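Local atomic coordinates of polysaccharide biosynthesis protein CapD (Bacillus thuringiensis HD-771, PDB entry 6BWC), a protein that binds NADP and UDP-N-acetylglucosamine and serves CMP-pseudaminic acid biosynthesis, probably as a nucleotide-sugar dehydratase of the short-chain dehydrogenase type. Residues R36-S41 and Y69-S74; N185-N190 and V242-V247. The protein carries 2 engineered substitutions. All coordinates share one frame; numbering follows the deposited sequence.

Contact 1 (R36-S41 and Y69-S74); sequences RVFSRS and YDRVFS. With NAP (NADP nicotinamide-adenine-dinucleotide phosphate), chain N.
F38 carries its ring from strand 34-39 to the carbonyl O and CG of R71 and to a methyl of V72 on helix 69-75. CB points toward the helix, and CG, anti to the backbone N (chi1 -169°), carries the ring off the strand to these partners. Beyond it the ring divides its contacts: CD2 and CE2 border the adenine, CE2 lying 4.1 Å from C2A of NADP at the ring edge, while CE1 lies 3.6 Å from the carbonyl O of R71, also near the ring plane. CZ, the tip, meets R71 CG at 3.9 Å and V72 CG2 obliquely. A flat, apolar ring suits this site between base and helix. The layout is that of a Rossmann fold: helix 69-75 belongs to the crossover from strand 59-63 to strand 81-84, its segment 69-74 runs nearly antiparallel (168°) to 36-39, and the 2'-phosphate of NADP is bound at the end of strand 34-39 and just beyond it. There S39 OG donates to O1X at 2.8 Å. R40 bends at chi3 (-63°) so that NE meets O2X at 3.0 Å in an almost straight bond and NH2 reaches O3X, while one guanidinium face covers adenine N7A. R71 NH2 bonds to I63 O; R36 NH1 hydrogen-bonds to A75 O and NH2 forms a salt bridge with E77.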
# COMPACT_ATOMS: atom_id res chain seq x y z
N ARG C 36 3.54 -12.34 -25.85
CA ARG C 36 2.53 -11.60 -25.13
C ARG C 36 2.70 -10.10 -25.37
O ARG C 36 3.82 -9.61 -25.47
CB ARG C 36 2.63 -11.94 -23.65
CG ARG C 36 2.39 -13.43 -23.37
CD ARG C 36 2.20 -13.74 -21.88
NE ARG C 36 2.24 -15.19 -21.60
CZ ARG C 36 2.51 -15.73 -20.41
NH1 ARG C 36 2.77 -14.98 -19.35
NH2 ARG C 36 2.55 -17.04 -20.26
N VAL C 37 1.57 -9.40 -25.52
CA VAL C 37 1.53 -7.92 -25.62
C VAL C 37 0.92 -7.36 -24.32
O VAL C 37 -0.19 -7.74 -23.95
CB VAL C 37 0.71 -7.45 -26.85
CG1 VAL C 37 0.48 -5.96 -26.84
CG2 VAL C 37 1.42 -7.80 -28.13
N PHE C 38 1.66 -6.45 -23.66
CA PHE C 38 1.30 -5.85 -22.37
C PHE C 38 1.23 -4.32 -22.48
O PHE C 38 2.24 -3.65 -22.59
CB PHE C 38 2.32 -6.26 -21.32
CG PHE C 38 1.92 -5.92 -19.90
CD1 PHE C 38 1.48 -6.91 -19.04
CD2 PHE C 38 2.02 -4.62 -19.41
CE1 PHE C 38 1.16 -6.60 -17.72
CE2 PHE C 38 1.68 -4.31 -18.09
CZ PHE C 38 1.26 -5.29 -17.25
N SER C 39 0.02 -3.78 -22.44
CA SER C 39 -0.28 -2.39 -22.71
C SER C 39 -1.45 -2.05 -21.80
O SER C 39 -2.23 -2.95 -21.45
CB SER C 39 -0.65 -2.26 -24.20
OG SER C 39 -1.58 -1.22 -24.51
N ARG C 40 -1.61 -0.79 -21.41
CA ARG C 40 -2.78 -0.38 -20.62
C ARG C 40 -4.06 -0.24 -21.42
O ARG C 40 -5.12 -0.52 -20.94
CB ARG C 40 -2.55 0.96 -19.96
CG ARG C 40 -1.33 1.03 -19.06
CD ARG C 40 -1.06 2.48 -18.75
NE ARG C 40 -0.74 3.22 -19.97
CZ ARG C 40 -0.54 4.53 -20.06
NH1 ARG C 40 -0.58 5.30 -18.97
NH2 ARG C 40 -0.27 5.07 -21.25
N SER C 41 -3.94 0.23 -22.65
CA SER C 41 -5.08 0.76 -23.39
C SER C 41 -5.77 -0.32 -24.25
O SER C 41 -5.17 -0.83 -25.21
CB SER C 41 -4.60 1.94 -24.25
OG SER C 41 -5.66 2.83 -24.52
N TYR C 69 2.85 -4.14 -9.73
CA TYR C 69 3.79 -5.26 -9.69
C TYR C 69 3.11 -6.62 -9.95
O TYR C 69 3.48 -7.34 -10.87
CB TYR C 69 4.59 -5.33 -8.37
CG TYR C 69 5.40 -6.62 -8.29
CD1 TYR C 69 6.65 -6.73 -8.93
CD2 TYR C 69 4.88 -7.74 -7.64
CE1 TYR C 69 7.35 -7.93 -8.89
CE2 TYR C 69 5.58 -8.95 -7.60
CZ TYR C 69 6.81 -9.05 -8.22
OH TYR C 69 7.47 -10.27 -8.14
N ASP C 70 2.12 -6.96 -9.11
CA ASP C 70 1.29 -8.18 -9.23
C ASP C 70 0.83 -8.56 -10.63
O ASP C 70 0.67 -9.74 -10.91
CB ASP C 70 -0.00 -7.99 -8.43
CG ASP C 70 0.18 -8.15 -6.93
OD1 ASP C 70 1.33 -8.29 -6.46
OD2 ASP C 70 -0.86 -8.12 -6.24
N ARG C 71 0.53 -7.57 -11.47
CA ARG C 71 0.12 -7.82 -12.85
C ARG C 71 1.30 -7.99 -13.81
O ARG C 71 1.24 -8.75 -14.78
CB ARG C 71 -0.76 -6.69 -13.33
CG ARG C 71 -1.25 -6.82 -14.76
CD ARG C 71 -1.87 -8.18 -15.06
NE ARG C 71 -2.88 -8.06 -16.10
CZ ARG C 71 -3.40 -9.07 -16.79
NH1 ARG C 71 -3.00 -10.33 -16.61
NH2 ARG C 71 -4.33 -8.81 -17.71
N VAL C 72 2.36 -7.25 -13.55
CA VAL C 72 3.64 -7.48 -14.22
C VAL C 72 4.11 -8.90 -13.91
O VAL C 72 4.62 -9.59 -14.79
CB VAL C 72 4.66 -6.39 -13.79
CG1 VAL C 72 6.07 -6.73 -14.24
CG2 VAL C 72 4.25 -5.08 -14.43
N PHE C 73 3.91 -9.32 -12.67
CA PHE C 73 4.25 -10.65 -12.21
C PHE C 73 3.62 -11.76 -13.06
O PHE C 73 4.34 -12.61 -13.59
CB PHE C 73 3.81 -10.83 -10.76
CG PHE C 73 4.25 -12.11 -10.17
CD1 PHE C 73 5.59 -12.30 -9.83
CD2 PHE C 73 3.33 -13.16 -9.99
CE1 PHE C 73 6.02 -13.50 -9.31
CE2 PHE C 73 3.75 -14.37 -9.45
CZ PHE C 73 5.10 -14.54 -9.12
N SER C 74 2.29 -11.73 -13.17
CA SER C 74 1.55 -12.81 -13.83
C SER C 74 1.66 -12.80 -15.33
O SER C 74 1.45 -13.82 -15.96
CB SER C 74 0.07 -12.76 -13.47
OG SER C 74 -0.47 -11.46 -13.68
PA NAP N . 5.16 4.52 -27.71
O1A NAP N . 4.70 4.39 -29.14
O2A NAP N . 4.52 5.60 -26.91
O5B NAP N . 5.01 3.13 -26.96
C5B NAP N . 4.75 3.11 -25.55
C4B NAP N . 4.19 1.75 -25.16
O4B NAP N . 4.09 1.57 -23.75
C3B NAP N . 2.78 1.60 -25.67
O3B NAP N . 2.65 0.20 -25.95
C2B NAP N . 1.94 2.06 -24.51
O2B NAP N . 0.63 1.58 -24.69
C1B NAP N . 2.72 1.47 -23.33
N9A NAP N . 2.61 2.09 -21.96
C8A NAP N . 2.71 3.39 -21.57
N7A NAP N . 2.59 3.53 -20.20
C5A NAP N . 2.42 2.29 -19.71
C6A NAP N . 2.23 1.66 -18.38
N6A NAP N . 2.18 2.39 -17.25
N1A NAP N . 2.10 0.33 -18.31
C2A NAP N . 2.13 -0.46 -19.40
N3A NAP N . 2.29 0.03 -20.64
C4A NAP N . 2.45 1.36 -20.86
O3 NAP N . 6.76 4.69 -27.59
PN NAP N . 7.90 4.14 -28.61
O1N NAP N . 7.56 2.76 -29.15
O2N NAP N . 8.28 5.26 -29.54
O5D NAP N . 9.15 4.05 -27.64
C5D NAP N . 9.36 2.87 -26.90
C4D NAP N . 10.53 3.04 -25.95
O4D NAP N . 11.62 3.61 -26.69
C3D NAP N . 10.33 3.93 -24.71
O3D NAP N . 10.84 3.24 -23.57
C2D NAP N . 11.15 5.18 -24.98
O2D NAP N . 11.72 5.73 -23.79
C1D NAP N . 12.23 4.65 -25.93
N1N NAP N . 12.79 5.66 -26.83
C2N NAP N . 12.04 6.08 -27.86
C3N NAP N . 12.47 7.02 -28.78
C7N NAP N . 11.62 7.51 -29.90
O7N NAP N . 12.03 8.47 -30.56
N7N NAP N . 10.44 6.95 -30.19
C4N NAP N . 13.85 7.56 -28.66
C5N NAP N . 14.58 7.04 -27.50
C6N NAP N . 14.04 6.10 -26.64
P2B NAP N . -0.62 2.19 -23.87
O1X NAP N . -1.75 1.56 -24.65
O2X NAP N . -0.53 1.61 -22.47
O3X NAP N . -0.49 3.73 -23.94

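Contact 2 (N185-N190 and V242-V247); sequences NQIKEN and VMIEEV
Segments 185-190 and 242-247, on helices 179-190 and 236-251, cross at -53° with their axes 10.1 Å apart, closest in CA terms at I187 and I244. I187 carries most of the contact, and both of its branches are used. Its CG1 lies beside the backbone N (chi1 -68°), which carries CD1 onto the neighbouring helix: this methyl rests 3.7 Å from I244 CA, 3.9 Å from I244 CG1 and 3.9 Å from V247 CB, and it also touches the carbonyl O of M243. The other branch, CG2, meets V247 CG1 at 3.6 Å, the two side chains reaching toward each other tip to tip. A beta-branched isoleucine suits the place because its CD1 branch spans I244 and V247, one turn apart, while CG2 adds to the hold on V247, and the short valine can face it at this spacing. I193 of strand 192-195 packs on both I187 and I244, and M243 lies on I180 and F183 of helix 179-190. On helix 236-251, E245 and E246 instead pair with R328 of helix 324-333. With no hydrogen bond between the two segments, their adhesion rests on hydrophobic burial and the complementary shape of aliphatic groups.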
# COMPACT_ATOMS: atom_id res chain seq x y z
N ASN C 185 1.22 16.78 -40.72
CA ASN C 185 -0.19 16.98 -40.36
C ASN C 185 -0.53 18.42 -40.12
O ASN C 185 -1.62 18.89 -40.49
CB ASN C 185 -0.55 16.19 -39.09
CG ASN C 185 -1.88 15.48 -39.21
OD1 ASN C 185 -2.11 14.73 -40.17
ND2 ASN C 185 -2.75 15.71 -38.24
N GLN C 186 0.38 19.12 -39.46
CA GLN C 186 0.32 20.56 -39.36
C GLN C 186 0.24 21.18 -40.76
O GLN C 186 -0.55 22.08 -40.97
CB GLN C 186 1.55 21.11 -38.60
CG GLN C 186 1.57 20.83 -37.10
CD GLN C 186 2.68 21.57 -36.35
OE1 GLN C 186 3.75 21.82 -36.88
NE2 GLN C 186 2.41 21.91 -35.09
N ILE C 187 1.04 20.69 -41.70
CA ILE C 187 1.08 21.26 -43.05
C ILE C 187 -0.25 21.03 -43.74
O ILE C 187 -0.80 21.96 -44.31
CB ILE C 187 2.23 20.70 -43.92
CG1 ILE C 187 3.61 21.16 -43.39
CG2 ILE C 187 2.06 21.15 -45.38
CD1 ILE C 187 4.79 20.26 -43.73
N LYS C 188 -0.73 19.78 -43.70
CA LYS C 188 -2.06 19.40 -44.18
C LYS C 188 -3.18 20.30 -43.67
O LYS C 188 -3.95 20.84 -44.46
CB LYS C 188 -2.42 17.99 -43.71
CG LYS C 188 -1.90 16.84 -44.56
CD LYS C 188 -2.73 15.58 -44.31
CE LYS C 188 -2.36 14.51 -45.31
NZ LYS C 188 -3.30 13.37 -45.42
N GLU C 189 -3.26 20.42 -42.35
CA GLU C 189 -4.49 20.84 -41.66
C GLU C 189 -4.56 22.33 -41.27
O GLU C 189 -5.65 22.91 -41.22
CB GLU C 189 -4.71 19.95 -40.42
CG GLU C 189 -6.16 19.51 -40.24
CD GLU C 189 -6.67 18.53 -41.31
OE1 GLU C 189 -7.90 18.30 -41.36
OE2 GLU C 189 -5.85 17.99 -42.09
N ASN C 190 -3.42 22.94 -40.96
CA ASN C 190 -3.34 24.37 -40.69
C ASN C 190 -2.39 25.15 -41.62
O ASN C 190 -2.32 26.37 -41.53
CB ASN C 190 -2.99 24.60 -39.21
CG ASN C 190 -3.90 23.82 -38.25
OD1 ASN C 190 -5.07 24.16 -38.10
ND2 ASN C 190 -3.37 22.79 -37.62
N VAL C 242 12.85 20.22 -45.72
CA VAL C 242 12.52 18.99 -46.44
C VAL C 242 11.04 18.63 -46.27
O VAL C 242 10.37 18.30 -47.24
CB VAL C 242 13.41 17.78 -46.02
CG1 VAL C 242 12.84 16.45 -46.50
CG2 VAL C 242 14.82 17.94 -46.58
N MET C 243 10.55 18.72 -45.03
CA MET C 243 9.19 18.28 -44.70
C MET C 243 8.12 19.09 -45.45
O MET C 243 7.16 18.52 -45.97
CB MET C 243 8.95 18.32 -43.18
CG MET C 243 8.01 17.26 -42.66
SD MET C 243 8.72 15.60 -42.65
CE MET C 243 7.74 14.84 -43.92
N ILE C 244 8.31 20.41 -45.52
CA ILE C 244 7.38 21.32 -46.20
C ILE C 244 7.40 21.09 -47.70
O ILE C 244 6.36 21.03 -48.33
CB ILE C 244 7.72 22.79 -45.92
CG1 ILE C 244 7.42 23.10 -44.45
CG2 ILE C 244 6.93 23.73 -46.82
CD1 ILE C 244 8.10 24.36 -43.95
N GLU C 245 8.60 20.98 -48.26
CA GLU C 245 8.73 20.63 -49.68
C GLU C 245 7.90 19.41 -50.04
O GLU C 245 6.97 19.51 -50.85
CB GLU C 245 10.20 20.41 -50.05
CG GLU C 245 10.96 21.71 -50.26
CD GLU C 245 12.35 21.73 -49.63
OE1 GLU C 245 13.10 20.73 -49.73
OE2 GLU C 245 12.71 22.79 -49.05
N GLU C 246 8.20 18.28 -49.40
CA GLU C 246 7.65 16.97 -49.79
C GLU C 246 6.20 16.71 -49.41
O GLU C 246 5.53 15.90 -50.05
CB GLU C 246 8.51 15.81 -49.26
CG GLU C 246 9.21 15.01 -50.34
CD GLU C 246 10.53 15.61 -50.74
OE1 GLU C 246 11.45 15.65 -49.88
OE2 GLU C 246 10.65 16.03 -51.91
N VAL C 247 5.72 17.36 -48.36
CA VAL C 247 4.32 17.19 -47.96
C VAL C 247 3.45 18.01 -48.88
O VAL C 247 2.32 17.64 -49.17
CB VAL C 247 4.10 17.58 -46.49
CG1 VAL C 247 2.62 17.64 -46.14
CG2 VAL C 247 4.81 16.60 -45.57

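In the fold
Contact 1 joins a strand to a helix at the cofactor-binding C-terminal end of the large sheet, whereas contact 2 joins two helices in the part of the chain nearer the UDP sugar; they share no element. Their centres are 38 Å apart, and about 19 Å separates their nearest atoms. The touching residues of contact 2 are all buried and apolar in side chain, as fits a helix-helix interface. Contact 1 is only partly buried: its aromatic packing lies among arginines that bond to phosphate, backbone carbonyls or carboxylate. Charge thus enters contact 1 both at the ligand phosphate and beside the helix, while in contact 2 none of I187, M243, I244 and V247 is charged, and E245 and E246 turn to helix 324-333.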